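Local coordinates for protein hydrolase, haloacid dehalogenase-like family (Pseudomonas syringae pv. tomato, PDB 3S6J) that probably acts as a calcium-binding sugar phosphatase of the haloacid dehalogenase-like family, at residues 57-60 against 61-64; 207-211 against 212-216. All coordinates share one frame; numbering follows the deposited sequence.

Interaction 1: residues 57-60 against 61-64; sequences KSLS and RETG
A Schellman motif closes helix 52-63, and its focus is the backbone oxygen of Ser-60, on which Thr-63 and Gly-64 both converge. Gly-64 N donates to Ser-60 O over 3.0 Å and lies in the plane of that carbonyl. Thr-63 N approaches the same atom from above the plane, 58° out of it, with Thr-63 N to Ser-60 O also 3.0 Å, so this bond does not use a lone pair direction. The third donor is a side chain: Thr-63 OG1 meets Ser-60 O at 3.0 Å. A chi1 of 77° sets that hydroxyl between its own backbone N and carbonyl carbon, turning it back over the last turn instead of outward. One oxygen is thus gripped by three donors from two successive residues, as the helix tightens before it stops.

The turn before is more regular. Arg-61 N reaches Lys-57 O at 2.9 Å, and Glu-62 N reaches Ser-58 O at 3.0 Å. Beyond CG the glutamate chain is extended and leads its carboxylate to salt bridges with Arg-43 and Arg-46, tying this helix to helix 41-47. Leu-59 and Thr-63 touch Leu-39, and Ser-60 touches Met-65 and Ile-67.

Gly-64 then leaves the helix with phi 93°, a backbone setting in which a CB would press against the preceding carbonyl oxygen. Positive phi at the residue after the helix, with bonding back into the last turn, is the signature of a glycine-terminated Schellman C-cap, here on a helix of what is probably the helical cap domain.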
loop_
_atom_site.group_PDB
_atom_site.type_symbol
_atom_site.label_atom_id
_atom_site.label_comp_id
_atom_site.label_asym_id
_atom_site.label_seq_id
_atom_site.Cartn_x
_atom_site.Cartn_y
_atom_site.Cartn_z
ATOM N N LYS E 57 8.973 3.989 17.493
ATOM C CA LYS E 57 9.107 5.382 17.907
ATOM C C LYS E 57 8.355 6.322 16.967
ATOM O O LYS E 57 7.682 7.257 17.401
ATOM C CB LYS E 57 10.570 5.805 17.931
ATOM C CG LYS E 57 11.367 5.217 19.077
ATOM C CD LYS E 57 12.469 6.176 19.521
ATOM C CE LYS E 57 13.047 6.949 18.338
ATOM N NZ LYS E 57 13.724 8.216 18.789
ATOM N N SER E 58 8.484 6.083 15.671
ATOM C CA SER E 58 7.894 6.979 14.692
ATOM C C SER E 58 6.366 7.020 14.784
ATOM O O SER E 58 5.778 8.094 14.923
ATOM C CB SER E 58 8.342 6.600 13.284
ATOM O OG SER E 58 7.983 7.629 12.388
ATOM N N LEU E 59 5.735 5.847 14.712
ATOM C CA LEU E 59 4.278 5.710 14.846
ATOM C C LEU E 59 3.843 6.276 16.188
ATOM O O LEU E 59 2.813 6.939 16.299
ATOM C CB LEU E 59 3.867 4.235 14.754
ATOM C CG LEU E 59 4.217 3.554 13.431
ATOM C CD1 LEU E 59 4.086 2.018 13.501
ATOM C CD2 LEU E 59 3.355 4.139 12.309
ATOM N N SER E 60 4.662 5.986 17.191
ATOM C CA SER E 60 4.501 6.442 18.558
ATOM C C SER E 60 4.279 7.951 18.611
ATOM O O SER E 60 3.198 8.444 18.953
ATOM C CB SER E 60 5.793 6.104 19.306
ATOM O OG SER E 60 5.601 6.022 20.697
ATOM N N ARG E 61 5.334 8.677 18.274
ATOM C CA ARG E 61 5.289 10.125 18.185
ATOM C C ARG E 61 4.149 10.659 17.310
ATOM O O ARG E 61 3.527 11.661 17.650
ATOM C CB ARG E 61 6.644 10.630 17.692
ATOM C CG ARG E 61 6.624 12.008 17.092
ATOM C CD ARG E 61 7.743 12.844 17.678
ATOM N NE ARG E 61 7.280 13.600 18.839
ATOM C CZ ARG E 61 8.085 14.196 19.717
ATOM N NH1 ARG E 61 9.407 14.122 19.560
ATOM N NH2 ARG E 61 7.572 14.863 20.744
ATOM N N GLU E 62 3.851 9.998 16.192
ATOM C CA GLU E 62 2.800 10.526 15.320
ATOM C C GLU E 62 1.396 10.311 15.893
ATOM O O GLU E 62 0.440 10.959 15.468
ATOM C CB GLU E 62 2.955 10.067 13.866
ATOM C CG GLU E 62 2.134 8.875 13.395
ATOM C CD GLU E 62 2.341 8.627 11.892
ATOM O OE1 GLU E 62 1.498 7.966 11.231
ATOM O OE2 GLU E 62 3.363 9.125 11.365
ATOM N N THR E 63 1.284 9.436 16.894
ATOM C CA THR E 63 0.010 9.225 17.589
ATOM C C THR E 63 -0.045 9.941 18.936
ATOM O O THR E 63 -1.101 9.978 19.564
ATOM C CB THR E 63 -0.304 7.732 17.827
ATOM O OG1 THR E 63 0.477 7.247 18.927
ATOM C CG2 THR E 63 -0.021 6.912 16.577
ATOM N N GLY E 64 1.093 10.480 19.383
ATOM C CA GLY E 64 1.137 11.404 20.509
ATOM C C GLY E 64 1.377 10.782 21.875
ATOM O O GLY E 64 0.966 11.319 22.909
#

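Interaction 2: residues 207-211 against 212-216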
loop_
_atom_site.group_PDB
_atom_site.type_symbol
_atom_site.label_atom_id
_atom_site.label_comp_id
_atom_site.label_asym_id
_atom_site.label_seq_id
_atom_site.Cartn_x
_atom_site.Cartn_y
_atom_site.Cartn_z
ATOM N N ARG E 207 15.980 7.471 -10.455
ATOM C CA ARG E 207 15.078 6.824 -11.402
ATOM C C ARG E 207 14.133 5.964 -10.591
ATOM O O ARG E 207 14.467 5.523 -9.491
ATOM C CB ARG E 207 15.843 5.892 -12.349
ATOM C CG ARG E 207 16.804 6.577 -13.313
ATOM C CD ARG E 207 16.055 7.230 -14.444
ATOM N NE ARG E 207 15.517 8.514 -14.031
ATOM C CZ ARG E 207 14.803 9.316 -14.815
ATOM N NH1 ARG E 207 14.536 8.972 -16.082
ATOM N NH2 ARG E 207 14.363 10.473 -14.332
ATOM N N VAL E 208 12.958 5.706 -11.132
ATOM C CA VAL E 208 12.040 4.787 -10.507
ATOM C C VAL E 208 11.529 3.757 -11.537
ATOM O O VAL E 208 11.114 4.124 -12.625
ATOM C CB VAL E 208 10.857 5.541 -9.887
ATOM C CG1 VAL E 208 9.708 4.571 -9.574
ATOM C CG2 VAL E 208 11.311 6.333 -8.657
ATOM N N TYR E 209 11.583 2.476 -11.176
ATOM C CA TYR E 209 11.101 1.403 -12.035
ATOM C C TYR E 209 10.009 0.605 -11.343
ATOM O O TYR E 209 9.865 0.654 -10.103
ATOM C CB TYR E 209 12.269 0.496 -12.418
ATOM C CG TYR E 209 13.359 1.280 -13.107
ATOM C CD1 TYR E 209 13.178 1.772 -14.408
ATOM C CD2 TYR E 209 14.546 1.551 -12.463
ATOM C CE1 TYR E 209 14.155 2.501 -15.043
ATOM C CE2 TYR E 209 15.533 2.292 -13.092
ATOM C CZ TYR E 209 15.325 2.758 -14.378
ATOM O OH TYR E 209 16.307 3.490 -14.976
ATOM N N GLU E 210 9.242 -0.148 -12.122
ATOM C CA GLU E 210 8.165 -0.942 -11.542
ATOM C C GLU E 210 8.659 -1.987 -10.566
ATOM O O GLU E 210 8.174 -2.078 -9.430
ATOM C CB GLU E 210 7.348 -1.612 -12.625
ATOM C CG GLU E 210 6.599 -0.609 -13.459
ATOM C CD GLU E 210 5.720 -1.264 -14.488
ATOM O OE1 GLU E 210 6.002 -2.422 -14.865
ATOM O OE2 GLU E 210 4.739 -0.620 -14.919
ATOM N N ASP E 211 9.624 -2.772 -11.025
ATOM C CA ASP E 211 10.046 -3.964 -10.325
ATOM C C ASP E 211 11.427 -4.376 -10.876
ATOM O O ASP E 211 11.991 -3.672 -11.706
ATOM C CB ASP E 211 8.963 -5.063 -10.435
ATOM C CG ASP E 211 8.575 -5.379 -11.892
ATOM O OD1 ASP E 211 9.410 -5.141 -12.791
ATOM O OD2 ASP E 211 7.440 -5.853 -12.143
ATOM N N PRO E 212 12.006 -5.480 -10.365
ATOM C CA PRO E 212 13.369 -5.806 -10.807
ATOM C C PRO E 212 13.464 -6.028 -12.314
ATOM O O PRO E 212 14.479 -5.668 -12.902
ATOM C CB PRO E 212 13.696 -7.091 -10.040
ATOM C CG PRO E 212 12.803 -7.022 -8.809
ATOM C CD PRO E 212 11.546 -6.339 -9.257
ATOM N N LEU E 213 12.415 -6.575 -12.926
ATOM C CA LEU E 213 12.427 -6.831 -14.361
ATOM C C LEU E 213 12.484 -5.508 -15.093
ATOM O O LEU E 213 13.238 -5.351 -16.065
ATOM C CB LEU E 213 11.197 -7.631 -14.807
ATOM C CG LEU E 213 11.066 -8.025 -16.293
ATOM C CD1 LEU E 213 12.186 -8.958 -16.737
ATOM C CD2 LEU E 213 9.717 -8.697 -16.580
ATOM N N ASP E 214 11.688 -4.550 -14.631
ATOM C CA ASP E 214 11.644 -3.258 -15.294
ATOM C C ASP E 214 13.009 -2.609 -15.176
ATOM O O ASP E 214 13.534 -2.046 -16.136
ATOM C CB ASP E 214 10.562 -2.357 -14.698
ATOM C CG ASP E 214 10.318 -1.124 -15.543
ATOM O OD1 ASP E 214 10.717 -1.160 -16.740
ATOM O OD2 ASP E 214 9.742 -0.131 -15.017
ATOM N N LEU E 215 13.593 -2.715 -13.987
ATOM C CA LEU E 215 14.921 -2.168 -13.746
ATOM C C LEU E 215 15.956 -2.869 -14.630
ATOM O O LEU E 215 16.818 -2.226 -15.234
ATOM C CB LEU E 215 15.279 -2.323 -12.269
ATOM C CG LEU E 215 16.733 -2.144 -11.843
ATOM C CD1 LEU E 215 17.286 -0.819 -12.291
ATOM C CD2 LEU E 215 16.804 -2.254 -10.345
ATOM N N LEU E 216 15.865 -4.191 -14.698
ATOM C CA LEU E 216 16.794 -4.988 -15.496
ATOM C C LEU E 216 16.797 -4.519 -16.950
ATOM O O LEU E 216 17.854 -4.393 -17.565
ATOM C CB LEU E 216 16.432 -6.477 -15.407
ATOM C CG LEU E 216 17.067 -7.498 -16.364
ATOM C CD1 LEU E 216 18.592 -7.428 -16.400
ATOM C CD2 LEU E 216 16.607 -8.904 -15.970
#
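Tyr-209, the last residue of strand 207-209, lays one face of its ring over Leu-215, whose CA is 4.2 Å from the ring centroid in a CH-pi contact. Its chi1 of -58° puts CG beside the backbone N and anti to the carbonyl carbon, bringing the ring against the first turn of helix 212-217. There Tyr-209 CD2 also meets Leu-215 CD1 at 3.6 Å. At the ring edge, in plane, sits Asp-214 OD2, the carboxylate standing nearly perpendicular to the ring; the phenol oxygen is held by Glu-221.

At Glu-210 the backbone takes over. Glu-210 N points almost straight (177°) at the anti lone pair of Asp-214 OD2, 2.9 Å away. Glu-210 OE1 comes within 4.4 Å of Asp-214 OD2, a like charge; its salt bridge to Arg-43 of the second subunit probably offsets this.

Asp-211 binds the helix twice. Its OD1 accepts from Asp-214 N at 3.0 Å, and its backbone O accepts from Leu-215 N at 2.9 Å as the first helical bond. Asp-211 OD2 has Arg-43 of the second subunit as a partner.

Asp-211 thereby forms an aspartate N-cap, while the Asp-214 carboxylate takes the N-H one residue before the one a capping box would use, at a strand-to-helix turn of the Rossmann-like core.

How the interactions relate
The two contacts finish and start helices in different parts of the fold: interaction 1 is a C-cap in the helical region, interaction 2 an N-cap beside the edge strand of the parallel sheet. They lie on opposite sides of the chain's centre, their centres 32 Å apart and their nearest atoms about 21 Å apart. Interaction 1 is remote from the metal site, whereas the side chain of Pro-212 comes to about 9 Å from that of calcium ligand Asp-172 and about 11 Å from a bound calcium ion. Across the dimer, the Arg-43 that serves interaction 1 in one subunit would, by the same pairing, reach interaction 2 of the other.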